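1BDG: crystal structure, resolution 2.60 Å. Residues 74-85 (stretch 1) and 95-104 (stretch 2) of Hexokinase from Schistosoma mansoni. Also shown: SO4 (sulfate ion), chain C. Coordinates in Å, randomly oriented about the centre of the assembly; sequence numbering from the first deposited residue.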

ATOM      1  N   ASP A  74       1.534  -2.518  14.211  1.00 23.65           N
ATOM      2  CA  ASP A  74       1.364  -2.346  12.762  1.00 22.58           C
ATOM      3  C   ASP A  74       0.099  -1.515  12.608  1.00 21.04           C
ATOM      4  O   ASP A  74      -0.924  -1.900  13.157  1.00 20.23           O
ATOM      5  CB  ASP A  74       1.177  -3.710  12.070  1.00 23.92           C
ATOM      6  CG  ASP A  74       1.637  -3.703  10.614  1.00 26.30           C
ATOM      7  OD1 ASP A  74       1.692  -2.612   9.997  1.00 30.49           O
ATOM      8  OD2 ASP A  74       1.961  -4.787  10.080  1.00 26.26           O
ATOM      9  N   LEU A  75       0.182  -0.353  11.955  1.00 18.68           N
ATOM     10  CA  LEU A  75      -1.008   0.495  11.769  1.00 19.66           C
ATOM     11  C   LEU A  75      -1.130   1.126  10.363  1.00 19.30           C
ATOM     12  O   LEU A  75      -0.180   1.723   9.849  1.00 20.36           O
ATOM     13  CB  LEU A  75      -1.090   1.597  12.850  1.00 17.88           C
ATOM     14  CG  LEU A  75      -2.374   2.459  12.878  1.00 17.23           C
ATOM     15  CD1 LEU A  75      -3.583   1.586  13.202  1.00 16.01           C
ATOM     16  CD2 LEU A  75      -2.278   3.586  13.886  1.00 14.00           C
ATOM     17  N   GLY A  76      -2.306   0.988   9.755  1.00 19.01           N
ATOM     18  CA  GLY A  76      -2.528   1.559   8.440  1.00 20.43           C
ATOM     19  C   GLY A  76      -2.933   0.536   7.397  1.00 23.70           C
ATOM     20  O   GLY A  76      -3.789   0.822   6.546  1.00 22.08           O
ATOM     21  N   GLY A  77      -2.331  -0.658   7.480  1.00 25.26           N
ATOM     22  CA  GLY A  77      -2.602  -1.744   6.544  1.00 23.32           C
ATOM     23  C   GLY A  77      -3.987  -2.341   6.665  1.00 22.89           C
ATOM     24  O   GLY A  77      -4.862  -1.736   7.287  1.00 20.97           O
ATOM     25  N   THR A  78      -4.176  -3.533   6.094  1.00 24.65           N
ATOM     26  CA  THR A  78      -5.459  -4.243   6.114  1.00 25.11           C
ATOM     27  C   THR A  78      -5.921  -4.536   7.545  1.00 26.12           C
ATOM     28  O   THR A  78      -7.118  -4.476   7.832  1.00 27.46           O
ATOM     29  CB  THR A  78      -5.419  -5.587   5.306  1.00 24.28           C
ATOM     30  OG1 THR A  78      -5.061  -5.352   3.925  1.00 23.46           O
ATOM     31  CG2 THR A  78      -6.792  -6.258   5.367  1.00 23.54           C
ATOM     32  N   ASN A  79      -4.992  -4.877   8.437  1.00 25.87           N
ATOM     33  CA  ASN A  79      -5.355  -5.148   9.830  1.00 26.72           C
ATOM     34  C   ASN A  79      -4.271  -4.877  10.887  1.00 26.72           C
ATOM     35  O   ASN A  79      -3.068  -5.140  10.692  1.00 26.74           O
ATOM     36  CB  ASN A  79      -6.002  -6.531  10.002  1.00 24.12           C
ATOM     37  CG  ASN A  79      -5.219  -7.640   9.341  1.00 24.68           C
ATOM     38  OD1 ASN A  79      -5.795  -8.541   8.742  1.00 24.31           O
ATOM     39  ND2 ASN A  79      -3.908  -7.626   9.506  1.00 25.33           N
ATOM     40  N   TYR A  80      -4.735  -4.301  11.991  1.00 24.35           N
ATOM     41  CA  TYR A  80      -3.917  -3.914  13.124  1.00 21.26           C
ATOM     42  C   TYR A  80      -3.233  -5.071  13.855  1.00 21.81           C
ATOM     43  O   TYR A  80      -3.870  -5.793  14.631  1.00 22.15           O
ATOM     44  CB  TYR A  80      -4.800  -3.108  14.088  1.00 20.07           C
ATOM     45  CG  TYR A  80      -4.132  -2.690  15.360  1.00 16.83           C
ATOM     46  CD1 TYR A  80      -3.047  -1.847  15.349  1.00 14.97           C
ATOM     47  CD2 TYR A  80      -4.562  -3.191  16.578  1.00 20.49           C
ATOM     48  CE1 TYR A  80      -2.390  -1.519  16.519  1.00 19.32           C
ATOM     49  CE2 TYR A  80      -3.920  -2.868  17.756  1.00 19.16           C
ATOM     50  CZ  TYR A  80      -2.831  -2.033  17.722  1.00 21.15           C
ATOM     51  OH  TYR A  80      -2.172  -1.719  18.896  1.00 24.39           O
ATOM     52  N   ARG A  81      -1.937  -5.246  13.620  1.00 22.81           N
ATOM     53  CA  ARG A  81      -1.197  -6.310  14.295  1.00 24.95           C
ATOM     54  C   ARG A  81      -0.368  -5.824  15.473  1.00 24.99           C
ATOM     55  O   ARG A  81       0.327  -4.807  15.392  1.00 24.79           O
ATOM     56  CB  ARG A  81      -0.282  -7.084  13.346  1.00 25.42           C
ATOM     57  CG  ARG A  81      -0.968  -8.163  12.518  1.00 29.41           C
ATOM     58  CD  ARG A  81       0.009  -9.304  12.196  1.00 32.61           C
ATOM     59  NE  ARG A  81       1.313  -8.813  11.739  1.00 36.12           N
ATOM     60  CZ  ARG A  81       2.335  -9.591  11.377  1.00 36.73           C
ATOM     61  NH1 ARG A  81       2.214 -10.913  11.426  1.00 36.77           N
ATOM     62  NH2 ARG A  81       3.467  -9.043  10.915  1.00 35.41           N
ATOM     63  N   VAL A  82      -0.452  -6.574  16.565  1.00 25.24           N
ATOM     64  CA  VAL A  82       0.282  -6.295  17.782  1.00 26.20           C
ATOM     65  C   VAL A  82       1.195  -7.487  17.957  1.00 24.87           C
ATOM     66  O   VAL A  82       0.727  -8.589  18.194  1.00 25.90           O
ATOM     67  CB  VAL A  82      -0.655  -6.179  18.973  1.00 27.06           C
ATOM     68  CG1 VAL A  82       0.153  -6.195  20.262  1.00 27.98           C
ATOM     69  CG2 VAL A  82      -1.447  -4.867  18.871  1.00 27.13           C
ATOM     70  N   LEU A  83       2.496  -7.264  17.818  1.00 24.66           N
ATOM     71  CA  LEU A  83       3.465  -8.347  17.895  1.00 23.00           C
ATOM     72  C   LEU A  83       4.447  -8.264  19.056  1.00 21.97           C
ATOM     73  O   LEU A  83       4.382  -7.352  19.883  1.00 21.81           O
ATOM     74  CB  LEU A  83       4.226  -8.467  16.571  1.00 22.58           C
ATOM     75  CG  LEU A  83       3.412  -8.473  15.269  1.00 22.42           C
ATOM     76  CD1 LEU A  83       2.919  -7.065  14.986  1.00 20.49           C
ATOM     77  CD2 LEU A  83       4.254  -8.961  14.102  1.00 18.89           C
ATOM     78  N   SER A  84       5.309  -9.270  19.136  1.00 21.52           N
ATOM     79  CA  SER A  84       6.318  -9.384  20.181  1.00 23.55           C
ATOM     80  C   SER A  84       7.414 -10.195  19.553  1.00 23.45           C
ATOM     81  O   SER A  84       7.185 -11.335  19.146  1.00 24.12           O
ATOM     82  CB  SER A  84       5.779 -10.142  21.388  1.00 22.77           C
ATOM     83  OG  SER A  84       6.774 -10.207  22.387  1.00 22.17           O
ATOM     84  N   VAL A  85       8.603  -9.625  19.480  1.00 23.20           N
ATOM     85  CA  VAL A  85       9.700 -10.302  18.833  1.00 24.89           C
ATOM     86  C   VAL A  85      10.898 -10.491  19.751  1.00 25.54           C
ATOM     87  O   VAL A  85      11.177  -9.662  20.632  1.00 25.59           O
ATOM     88  CB  VAL A  85      10.148  -9.532  17.553  1.00 25.20           C
ATOM     89  CG1 VAL A  85      10.962 -10.462  16.657  1.00 25.31           C
ATOM     90  CG2 VAL A  85       8.927  -8.956  16.785  1.00 21.17           C
ATOM     91  N   ARG A  95      12.188 -15.259  17.414  1.00 26.66           N
ATOM     92  CA  ARG A  95      10.963 -15.767  18.038  1.00 26.39           C
ATOM     93  C   ARG A  95       9.937 -14.655  17.901  1.00 26.22           C
ATOM     94  O   ARG A  95      10.268 -13.469  18.022  1.00 27.50           O
ATOM     95  CB  ARG A  95      11.208 -16.061  19.532  1.00 29.49           C
ATOM     96  CG  ARG A  95       9.971 -16.053  20.484  1.00 32.40           C
ATOM     97  CD  ARG A  95       9.515 -14.631  20.948  1.00 32.68           C
ATOM     98  NE  ARG A  95       8.728 -14.618  22.202  1.00 33.91           N
ATOM     99  CZ  ARG A  95       7.498 -15.126  22.343  1.00 35.77           C
ATOM    100  NH1 ARG A  95       6.872 -15.713  21.323  1.00 38.70           N
ATOM    101  NH2 ARG A  95       6.861 -15.010  23.501  1.00 36.28           N
ATOM    102  N   ILE A  96       8.682 -15.033  17.712  1.00 25.42           N
ATOM    103  CA  ILE A  96       7.610 -14.062  17.535  1.00 24.99           C
ATOM    104  C   ILE A  96       6.351 -14.623  18.176  1.00 23.67           C
ATOM    105  O   ILE A  96       6.295 -15.794  18.532  1.00 25.84           O
ATOM    106  CB  ILE A  96       7.360 -13.762  16.003  1.00 24.29           C
ATOM    107  CG1 ILE A  96       8.676 -13.346  15.318  1.00 22.59           C
ATOM    108  CG2 ILE A  96       6.284 -12.663  15.814  1.00 22.01           C
ATOM    109  CD1 ILE A  96       8.547 -13.073  13.841  1.00 21.56           C
ATOM    110  N   GLN A  97       5.386 -13.747  18.401  1.00 22.63           N
ATOM    111  CA  GLN A  97       4.092 -14.075  18.982  1.00 19.96           C
ATOM    112  C   GLN A  97       3.301 -12.854  18.551  1.00 19.41           C
ATOM    113  O   GLN A  97       3.877 -11.771  18.451  1.00 19.00           O
ATOM    114  CB  GLN A  97       4.197 -14.148  20.499  1.00 16.30           C
ATOM    115  N   GLU A  98       2.014 -13.004  18.250  1.00 19.25           N
ATOM    116  CA  GLU A  98       1.252 -11.849  17.795  1.00 17.46           C
ATOM    117  C   GLU A  98      -0.247 -11.982  17.840  1.00 15.36           C
ATOM    118  O   GLU A  98      -0.777 -13.071  17.997  1.00 16.31           O
ATOM    119  CB  GLU A  98       1.624 -11.551  16.346  1.00 19.94           C
ATOM    120  CG  GLU A  98       1.426 -12.751  15.418  1.00 20.52           C
ATOM    121  CD  GLU A  98       1.594 -12.393  13.958  1.00 21.87           C
ATOM    122  OE1 GLU A  98       2.732 -12.472  13.438  1.00 24.71           O
ATOM    123  OE2 GLU A  98       0.585 -12.025  13.324  1.00 22.89           O
ATOM    124  N   ARG A  99      -0.909 -10.861  17.576  1.00 16.70           N
ATOM    125  CA  ARG A  99      -2.359 -10.760  17.508  1.00 18.60           C
ATOM    126  C   ARG A  99      -2.762  -9.708  16.460  1.00 20.12           C
ATOM    127  O   ARG A  99      -1.930  -8.934  15.975  1.00 20.49           O
ATOM    128  CB  ARG A  99      -2.947 -10.366  18.860  1.00 18.49           C
ATOM    129  CG  ARG A  99      -2.869 -11.438  19.894  1.00 19.89           C
ATOM    130  CD  ARG A  99      -4.017 -11.309  20.863  1.00 22.82           C
ATOM    131  NE  ARG A  99      -3.795 -12.161  22.022  1.00 24.62           N
ATOM    132  CZ  ARG A  99      -4.425 -12.046  23.181  1.00 25.24           C
ATOM    133  NH1 ARG A  99      -5.338 -11.098  23.368  1.00 26.64           N
ATOM    134  NH2 ARG A  99      -4.127 -12.889  24.162  1.00 29.03           N
ATOM    135  N   THR A 100      -4.046  -9.687  16.124  1.00 19.26           N
ATOM    136  CA  THR A 100      -4.590  -8.739  15.169  1.00 18.40           C
ATOM    137  C   THR A 100      -5.861  -8.234  15.831  1.00 19.96           C
ATOM    138  O   THR A 100      -6.730  -9.038  16.204  1.00 21.98           O
ATOM    139  CB  THR A 100      -4.918  -9.450  13.859  1.00 18.00           C
ATOM    140  OG1 THR A 100      -3.699  -9.925  13.262  1.00 20.70           O
ATOM    141  CG2 THR A 100      -5.621  -8.527  12.911  1.00 15.94           C
ATOM    142  N   TYR A 101      -5.934  -6.929  16.074  1.00 19.96           N
ATOM    143  CA  TYR A 101      -7.103  -6.338  16.708  1.00 19.34           C
ATOM    144  C   TYR A 101      -7.926  -5.536  15.707  1.00 20.04           C
ATOM    145  O   TYR A 101      -7.389  -4.735  14.919  1.00 21.29           O
ATOM    146  CB  TYR A 101      -6.683  -5.415  17.857  1.00 20.02           C
ATOM    147  CG  TYR A 101      -6.250  -6.102  19.139  1.00 18.31           C
ATOM    148  CD1 TYR A 101      -4.925  -6.501  19.334  1.00 15.54           C
ATOM    149  CD2 TYR A 101      -7.160  -6.290  20.182  1.00 19.31           C
ATOM    150  CE1 TYR A 101      -4.518  -7.063  20.538  1.00 16.37           C
ATOM    151  CE2 TYR A 101      -6.765  -6.853  21.388  1.00 18.20           C
ATOM    152  CZ  TYR A 101      -5.447  -7.235  21.565  1.00 18.33           C
ATOM    153  OH  TYR A 101      -5.073  -7.774  22.773  1.00 16.61           O
ATOM    154  N   CYS A 102      -9.227  -5.758  15.722  1.00 18.45           N
ATOM    155  CA  CYS A 102     -10.114  -5.034  14.825  1.00 21.26           C
ATOM    156  C   CYS A 102     -10.196  -3.638  15.413  1.00 22.02           C
ATOM    157  O   CYS A 102     -10.104  -3.487  16.629  1.00 21.88           O
ATOM    158  CB  CYS A 102     -11.503  -5.648  14.869  1.00 23.39           C
ATOM    159  SG  CYS A 102     -12.211  -5.436  16.524  1.00 27.07           S
ATOM    160  N   ILE A 103     -10.353  -2.622  14.564  1.00 21.70           N
ATOM    161  CA  ILE A 103     -10.456  -1.242  15.027  1.00 19.76           C
ATOM    162  C   ILE A 103     -11.835  -0.704  14.665  1.00 19.28           C
ATOM    163  O   ILE A 103     -12.254  -0.805  13.516  1.00 21.34           O
ATOM    164  CB  ILE A 103      -9.369  -0.359  14.388  1.00 18.77           C
ATOM    165  CG1 ILE A 103      -7.987  -0.817  14.840  1.00 17.95           C
ATOM    166  CG2 ILE A 103      -9.545   1.085  14.793  1.00 19.39           C
ATOM    167  CD1 ILE A 103      -6.863   0.083  14.347  1.00 17.18           C
ATOM    168  N   PRO A 104     -12.562  -0.123  15.639  1.00 19.15           N
ATOM    169  CA  PRO A 104     -13.898   0.417  15.360  1.00 18.85           C
ATOM    170  C   PRO A 104     -13.876   1.581  14.353  1.00 20.16           C
ATOM    171  O   PRO A 104     -13.081   2.505  14.464  1.00 20.20           O
ATOM    172  CB  PRO A 104     -14.375   0.872  16.740  1.00 18.11           C
ATOM    173  CG  PRO A 104     -13.597   0.007  17.692  1.00 15.75           C
ATOM    174  CD  PRO A 104     -12.242  -0.004  17.072  1.00 17.47           C
TER
HETATM  175  S   SO4 C 502      -2.020  -4.261   3.871  1.00 38.76           S
HETATM  176  O1  SO4 C 502      -2.460  -5.420   3.116  1.00 36.79           O
HETATM  177  O2  SO4 C 502      -1.799  -4.613   5.251  1.00 40.66           O
HETATM  178  O3  SO4 C 502      -0.789  -3.752   3.316  1.00 39.69           O
HETATM  179  O4  SO4 C 502      -3.022  -3.235   3.802  1.00 40.13           O

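The two stretches run side by side as antiparallel strands around Val82 and Arg99, their N-to-C directions 159° apart. The firmest ladder rung is the pair Val82 and Arg99, which exchange two backbone hydrogen bonds: Val82 N donates to Arg99 O at 2.8 Å, and Arg99 N to Val82 O at 2.9 Å. Toward one end, Tyr101 N donates to Tyr80 O at 2.8 Å; toward the other, Ser84 N to Gln97 O (3.0 Å) and Gln97 N to Ser84 O (3.1 Å) are weak bonds, bent to 126°. On either side of the Val82-Arg99 pair the strands draw closer, with Leu83 CA 4.1 Å from Glu98 CA, and CA-H groups turn toward opposing carbonyls, as in Thr100 CA to Tyr80 O at 3.1 Å.

Side chains alternate between the two faces of the sheet. Arg81, Leu83, Glu98 and Thr100 share one face, where charge and hydrocarbon are combined. Arg81 leaves its backbone with chi1 m and chi2 t, then bends at chi3 (m), which brings its guanidinium diagonally across to Glu98. There Arg81 NH1 lies 2.6 Å from Glu98 OE1, a salt bridge. Glu98 answers with chi1 p and an extended chi2 (t), so its carboxylate reaches the arginine while its CB packs 3.7 Å from Leu83 CG. The long arginine also offers methylenes to its directly paired neighbour: Arg81 CG lies 3.3 Å from Thr100 OG1. Farther along, Val85 CG1 meets Ile96 CG1 at 3.9 Å, a contact suited to two beta-branched apolar residues.

The other face carries Tyr80, Val82, Arg99 and Tyr101. Tyr80, with chi1 t, presents its ring edge to the neighbouring tyrosine, Tyr80 CD2 lying 3.3 Å from Tyr101 CB. Tyr101 takes chi1 m, and its ring comes near Val82, whose CG2 is 3.9 Å from Tyr101 CD1. A tyrosine serves well here because its ring supplies apolar surface while its hydroxyl can still find a polar partner; Tyr101 OH does so elsewhere in the structure. Arg99 starts on this face, but its largely extended chain (chi2 and chi3 both t) carries its end away from the first stretch.

Beyond the strand, Ile103 points toward stretch 1. With chi1 m and chi2 t, its CD1 reaches both Tyr80 CB and Leu75 CD1, each at 3.8 Å. Leu75, in the common t, p conformation, brings its end nearer although its CB sets out sideways. The branched aliphatic chains thus extend the contact past the hydrogen-bonded ladder.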